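Local coordinates for MgGH51 (Meripilus giganteus, PDB 6ZPV), which hydrolyses alpha-L-arabinofuranosides as a fungal glycoside hydrolase of family GH51, probably releasing terminal arabinofuranosyl groups, at residues G229-W242 / A288-L300. Residues are numbered along the deposited sequence; the frame is centred on the assembly and turned at random.
Sequences GGNNLEGQTTATRW and AVWAGYSLGGTSL. With NAG (2-acetamido-2-deoxy-beta-D-glucopyranose), chain D; SO4 (sulfate ion), chain Q.
Two loops that follow neighbouring parallel strands of the barrel, 224-227 and 284-289, pack together here, with Arg241 over one face of the Trp290 indole and the carbonyl oxygens of Leu233 and Glu234 at its edge. Arg241 CD stands 3.5 Å from the centroid of the Trp290 six-membered ring, a CH-pi contact, while the backbone N atoms of Gly292 and Tyr293 lie over the opposite face, toward the rim. Trp290 CG is anti to the backbone N (chi1 -167°), which turns the indole toward the 229-242 loop, and NE1 donates to Glu234 O at 2.9 Å, the donor tilted from the carbonyl plane of Glu234. A smaller leucine in its place would probably leave Glu234 O without this donor and the aliphatic part of Arg241 without its platform. Beyond CD, the guanidinium turns 49° from the indole plane; NH1 holds Thr238 O at 2.9 Å, and NH2 reaches both Gln311 and O7 of an N-acetylglucosamine, in whose glycan pocket Arg241 lies. Farther along, two backbone bonds grip the type I turn 294-297, Leu295 N to Gly235 O (2.9 Å) and Gly296 N to Gln236 O (3.0 Å). Leu295 CD2 rests 3.5 Å from Glu234 OE2, which Asn350 binds. Ser294 OG and Thr238 OG1 share a water. Such packing of loops beyond the C-terminal ends of adjacent strands is characteristic of the (beta/alpha)8 barrel of GH51 arabinofuranosidases.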
loop_
_atom_site.group_PDB
_atom_site.type_symbol
_atom_site.label_atom_id
_atom_site.label_comp_id
_atom_site.label_asym_id
_atom_site.label_seq_id
_atom_site.Cartn_x
_atom_site.Cartn_y
_atom_site.Cartn_z
ATOM N N GLY A 229 7.722 -3.351 3.430
ATOM C CA GLY A 229 7.122 -4.575 3.920
ATOM C C GLY A 229 7.501 -4.787 5.359
ATOM O O GLY A 229 8.299 -4.026 5.918
ATOM N N GLY A 230 6.899 -5.805 6.021
ATOM C CA GLY A 230 6.109 -6.841 5.404
ATOM C C GLY A 230 7.016 -7.909 4.761
ATOM O O GLY A 230 8.186 -7.681 4.475
ATOM N N ASN A 231 6.374 -9.046 4.413
ATOM C CA ASN A 231 7.119 -10.138 3.795
ATOM C C ASN A 231 7.795 -9.706 2.509
ATOM O O ASN A 231 8.878 -10.222 2.179
ATOM C CB ASN A 231 6.212 -11.305 3.490
ATOM C CG ASN A 231 5.880 -12.170 4.679
ATOM O OD1 ASN A 231 6.228 -11.816 5.822
ATOM N ND2 ASN A 231 5.307 -13.340 4.454
ATOM N N ASN A 232 7.193 -8.794 1.741
ATOM C CA ASN A 232 7.778 -8.416 0.433
ATOM C C ASN A 232 9.133 -7.721 0.566
ATOM O O ASN A 232 9.844 -7.595 -0.429
ATOM C CB ASN A 232 6.826 -7.527 -0.362
ATOM C CG ASN A 232 6.962 -7.687 -1.859
ATOM O OD1 ASN A 232 6.929 -8.830 -2.360
ATOM N ND2 ASN A 232 7.173 -6.575 -2.560
ATOM N N LEU A 233 9.519 -7.265 1.761
ATOM C CA LEU A 233 10.884 -6.766 1.998
ATOM C C LEU A 233 11.913 -7.874 1.909
ATOM O O LEU A 233 13.078 -7.643 1.524
ATOM C CB LEU A 233 10.924 -6.193 3.436
ATOM C CG LEU A 233 12.290 -5.737 3.986
ATOM C CD1 LEU A 233 12.752 -4.435 3.334
ATOM C CD2 LEU A 233 12.193 -5.577 5.493
ATOM N N GLU A 234 11.559 -9.062 2.421
ATOM C CA GLU A 234 12.519 -10.064 2.850
ATOM C C GLU A 234 13.157 -10.854 1.719
ATOM O O GLU A 234 14.328 -11.289 1.858
ATOM C CB GLU A 234 11.900 -10.986 3.888
ATOM C CG GLU A 234 11.654 -10.279 5.225
ATOM C CD GLU A 234 10.869 -11.129 6.180
ATOM O OE1 GLU A 234 11.569 -11.870 7.009
ATOM O OE2 GLU A 234 9.624 -11.107 6.172
ATOM N N GLY A 235 12.400 -11.108 0.644
ATOM C CA GLY A 235 12.855 -12.094 -0.346
ATOM C C GLY A 235 12.682 -13.504 0.114
ATOM O O GLY A 235 12.478 -13.766 1.302
ATOM N N GLN A 236 12.813 -14.424 -0.828
ATOM C CA GLN A 236 12.865 -15.864 -0.531
ATOM C C GLN A 236 14.299 -16.304 -0.156
ATOM O O GLN A 236 14.460 -17.317 0.526
ATOM C CB GLN A 236 12.319 -16.631 -1.726
ATOM C CG GLN A 236 12.218 -18.097 -1.508
ATOM C CD GLN A 236 11.261 -18.503 -0.393
ATOM O OE1 GLN A 236 10.230 -17.834 -0.115
ATOM N NE2 GLN A 236 11.616 -19.580 0.294
ATOM N N THR A 237 15.262 -15.586 -0.690
ATOM C CA THR A 237 16.708 -15.816 -0.531
ATOM C C THR A 237 17.370 -14.464 -0.409
ATOM O O THR A 237 16.769 -13.425 -0.728
ATOM C CB THR A 237 17.258 -16.543 -1.777
ATOM O OG1 THR A 237 17.035 -15.685 -2.896
ATOM C CG2 THR A 237 16.665 -17.936 -1.938
ATOM N N THR A 238 18.636 -14.444 -0.011
ATOM C CA THR A 238 19.392 -13.174 0.048
ATOM C C THR A 238 19.284 -12.485 -1.304
ATOM O O THR A 238 19.071 -11.243 -1.383
ATOM C CB THR A 238 20.831 -13.439 0.463
ATOM O OG1 THR A 238 20.822 -14.063 1.762
ATOM C CG2 THR A 238 21.645 -12.178 0.489
ATOM N N ALA A 239 19.457 -13.222 -2.402
ATOM C CA ALA A 239 19.494 -12.611 -3.732
ATOM C C ALA A 239 18.175 -11.999 -4.203
ATOM O O ALA A 239 18.224 -11.126 -5.087
ATOM C CB ALA A 239 19.938 -13.635 -4.768
ATOM N N THR A 240 17.081 -12.394 -3.613
ATOM C CA THR A 240 15.756 -11.918 -4.005
ATOM C C THR A 240 15.157 -10.899 -3.025
ATOM O O THR A 240 13.991 -10.517 -3.210
ATOM C CB THR A 240 14.789 -13.055 -4.311
ATOM O OG1 THR A 240 14.711 -13.930 -3.174
ATOM C CG2 THR A 240 15.178 -13.823 -5.578
ATOM N N ARG A 241 15.944 -10.424 -2.072
ATOM C CA ARG A 241 15.490 -9.392 -1.139
ATOM C C ARG A 241 15.171 -8.076 -1.882
ATOM O O ARG A 241 15.659 -7.811 -2.974
ATOM C CB ARG A 241 16.600 -9.148 -0.117
ATOM C CG ARG A 241 17.807 -8.377 -0.661
ATOM C CD ARG A 241 18.973 -8.405 0.327
ATOM N NE ARG A 241 20.090 -7.571 -0.070
ATOM C CZ ARG A 241 21.003 -7.860 -0.992
ATOM N NH1 ARG A 241 20.956 -9.031 -1.626
ATOM N NH2 ARG A 241 21.921 -6.962 -1.318
ATOM N N TRP A 242 14.375 -7.238 -1.221
ATOM C CA TRP A 242 14.179 -5.868 -1.745
ATOM C C TRP A 242 15.513 -5.117 -1.576
ATOM O O TRP A 242 16.116 -5.189 -0.506
ATOM C CB TRP A 242 13.023 -5.231 -0.992
ATOM C CG TRP A 242 12.633 -3.857 -1.465
ATOM C CD1 TRP A 242 11.715 -3.556 -2.419
ATOM C CD2 TRP A 242 13.149 -2.594 -1.005
ATOM N NE1 TRP A 242 11.614 -2.216 -2.595
ATOM C CE2 TRP A 242 12.456 -1.588 -1.734
ATOM C CE3 TRP A 242 14.042 -2.205 -0.011
ATOM C CZ2 TRP A 242 12.692 -0.228 -1.492
ATOM C CZ3 TRP A 242 14.255 -0.859 0.209
ATOM C CH2 TRP A 242 13.578 0.121 -0.506
ATOM N N ALA A 288 11.289 0.347 6.543
ATOM C CA ALA A 288 11.999 -0.881 6.886
ATOM C C ALA A 288 13.307 -0.986 6.071
ATOM O O ALA A 288 13.406 -0.531 4.931
ATOM C CB ALA A 288 11.151 -2.101 6.660
ATOM N N VAL A 289 14.289 -1.605 6.750
ATOM C CA VAL A 289 15.540 -2.036 6.118
ATOM C C VAL A 289 15.656 -3.548 6.245
ATOM O O VAL A 289 15.321 -4.142 7.265
ATOM C CB VAL A 289 16.784 -1.330 6.682
ATOM C CG1 VAL A 289 16.737 0.142 6.370
ATOM C CG2 VAL A 289 17.005 -1.552 8.179
ATOM N N TRP A 290 16.190 -4.163 5.190
ATOM C CA TRP A 290 16.497 -5.595 5.200
ATOM C C TRP A 290 17.578 -5.867 6.235
ATOM O O TRP A 290 18.540 -5.077 6.370
ATOM C CB TRP A 290 16.928 -6.002 3.781
ATOM C CG TRP A 290 16.968 -7.503 3.628
ATOM C CD1 TRP A 290 15.886 -8.293 3.336
ATOM C CD2 TRP A 290 18.083 -8.389 3.720
ATOM N NE1 TRP A 290 16.238 -9.605 3.278
ATOM C CE2 TRP A 290 17.596 -9.694 3.502
ATOM C CE3 TRP A 290 19.468 -8.212 3.872
ATOM C CZ2 TRP A 290 18.426 -10.822 3.454
ATOM C CZ3 TRP A 290 20.311 -9.298 3.831
ATOM C CH2 TRP A 290 19.793 -10.606 3.608
ATOM N N ALA A 291 17.443 -6.979 6.963
ATOM C CA ALA A 291 18.246 -7.180 8.194
ATOM C C ALA A 291 18.955 -8.525 8.227
ATOM O O ALA A 291 19.306 -8.979 9.312
ATOM C CB ALA A 291 17.392 -6.957 9.418
ATOM N N GLY A 292 19.242 -9.117 7.092
ATOM C CA GLY A 292 20.051 -10.353 7.065
ATOM C C GLY A 292 19.285 -11.643 7.139
ATOM O O GLY A 292 19.887 -12.697 7.359
ATOM N N TYR A 293 17.972 -11.621 6.953
ATOM C CA TYR A 293 17.094 -12.811 6.931
ATOM C C TYR A 293 16.177 -12.783 5.738
ATOM O O TYR A 293 15.643 -11.711 5.388
ATOM C CB TYR A 293 16.297 -12.922 8.255
ATOM C CG TYR A 293 15.415 -14.130 8.313
ATOM C CD1 TYR A 293 15.947 -15.386 8.505
ATOM C CD2 TYR A 293 14.045 -14.037 8.195
ATOM C CE1 TYR A 293 15.135 -16.504 8.535
ATOM C CE2 TYR A 293 13.224 -15.140 8.259
ATOM C CZ TYR A 293 13.759 -16.399 8.402
ATOM O OH TYR A 293 13.000 -17.521 8.501
ATOM N N SER A 294 15.955 -13.945 5.144
ATOM C CA SER A 294 14.958 -14.107 4.082
ATOM C C SER A 294 14.073 -15.307 4.358
ATOM O O SER A 294 14.374 -16.116 5.244
ATOM C CB SER A 294 15.661 -14.170 2.704
ATOM O OG SER A 294 16.579 -15.230 2.635
ATOM N N LEU A 295 12.956 -15.386 3.613
ATOM C CA LEU A 295 11.836 -16.215 4.072
ATOM C C LEU A 295 12.075 -17.718 3.870
ATOM O O LEU A 295 11.352 -18.487 4.509
ATOM C CB LEU A 295 10.549 -15.753 3.374
ATOM C CG LEU A 295 10.067 -14.390 3.851
ATOM C CD1 LEU A 295 9.097 -13.787 2.850
ATOM C CD2 LEU A 295 9.396 -14.504 5.215
ATOM N N GLY A 296 13.094 -18.104 3.106
ATOM C CA GLY A 296 13.490 -19.527 3.070
ATOM C C GLY A 296 14.257 -19.962 4.292
ATOM O O GLY A 296 14.622 -21.147 4.364
ATOM N N GLY A 297 14.410 -19.096 5.295
ATOM C CA GLY A 297 14.992 -19.508 6.572
ATOM C C GLY A 297 16.449 -19.224 6.762
ATOM O O GLY A 297 16.976 -19.493 7.867
ATOM N N THR A 298 17.128 -18.636 5.763
ATOM C CA THR A 298 18.573 -18.358 5.888
ATOM C C THR A 298 18.827 -17.022 6.553
ATOM O O THR A 298 18.385 -15.963 6.055
ATOM C CB THR A 298 19.239 -18.385 4.536
ATOM O OG1 THR A 298 19.070 -19.692 3.996
ATOM C CG2 THR A 298 20.705 -18.090 4.574
ATOM N N SER A 299 19.587 -17.061 7.630
ATOM C CA SER A 299 20.199 -15.885 8.254
ATOM C C SER A 299 21.628 -15.760 7.745
ATOM O O SER A 299 22.365 -16.747 7.860
ATOM C CB SER A 299 20.228 -15.971 9.750
ATOM O OG SER A 299 18.903 -16.008 10.324
ATOM N N LEU A 300 22.033 -14.599 7.331
ATOM C CA LEU A 300 23.464 -14.372 7.084
ATOM C C LEU A 300 24.249 -14.528 8.378
ATOM O O LEU A 300 23.772 -14.100 9.453
ATOM C CB LEU A 300 23.658 -12.986 6.520
ATOM C CG LEU A 300 23.053 -12.749 5.142
ATOM C CD1 LEU A 300 23.376 -11.331 4.742
ATOM C CD2 LEU A 300 23.571 -13.773 4.127
HETATM C C1 NAG D . 26.647 -5.308 -4.769
HETATM C C2 NAG D . 27.063 -6.482 -3.918
HETATM C C3 NAG D . 28.616 -6.639 -4.025
HETATM C C4 NAG D . 29.060 -6.589 -5.467
HETATM C C5 NAG D . 28.482 -5.469 -6.289
HETATM C C6 NAG D . 28.799 -5.508 -7.804
HETATM C C7 NAG D . 25.609 -6.611 -1.908
HETATM C C8 NAG D . 25.372 -6.174 -0.515
HETATM N N2 NAG D . 26.734 -6.211 -2.533
HETATM O O3 NAG D . 28.997 -7.779 -3.330
HETATM O O4 NAG D . 30.513 -6.452 -5.498
HETATM O O5 NAG D . 27.053 -5.506 -6.110
HETATM O O6 NAG D . 28.121 -6.743 -8.290
HETATM O O7 NAG D . 24.675 -7.212 -2.431
HETATM S S SO4 Q . 21.222 -17.460 0.712
HETATM O O1 SO4 Q . 21.687 -17.593 -0.662
HETATM O O2 SO4 Q . 22.130 -16.400 1.401
HETATM O O3 SO4 Q . 21.395 -18.726 1.423
HETATM O O4 SO4 Q . 19.842 -17.094 0.590
HETATM O O HOH W 1 16.211 -17.897 3.146
HETATM O O HOH W 2 10.062 -20.564 2.507
HETATM O O HOH W 3 18.868 -14.278 3.727
#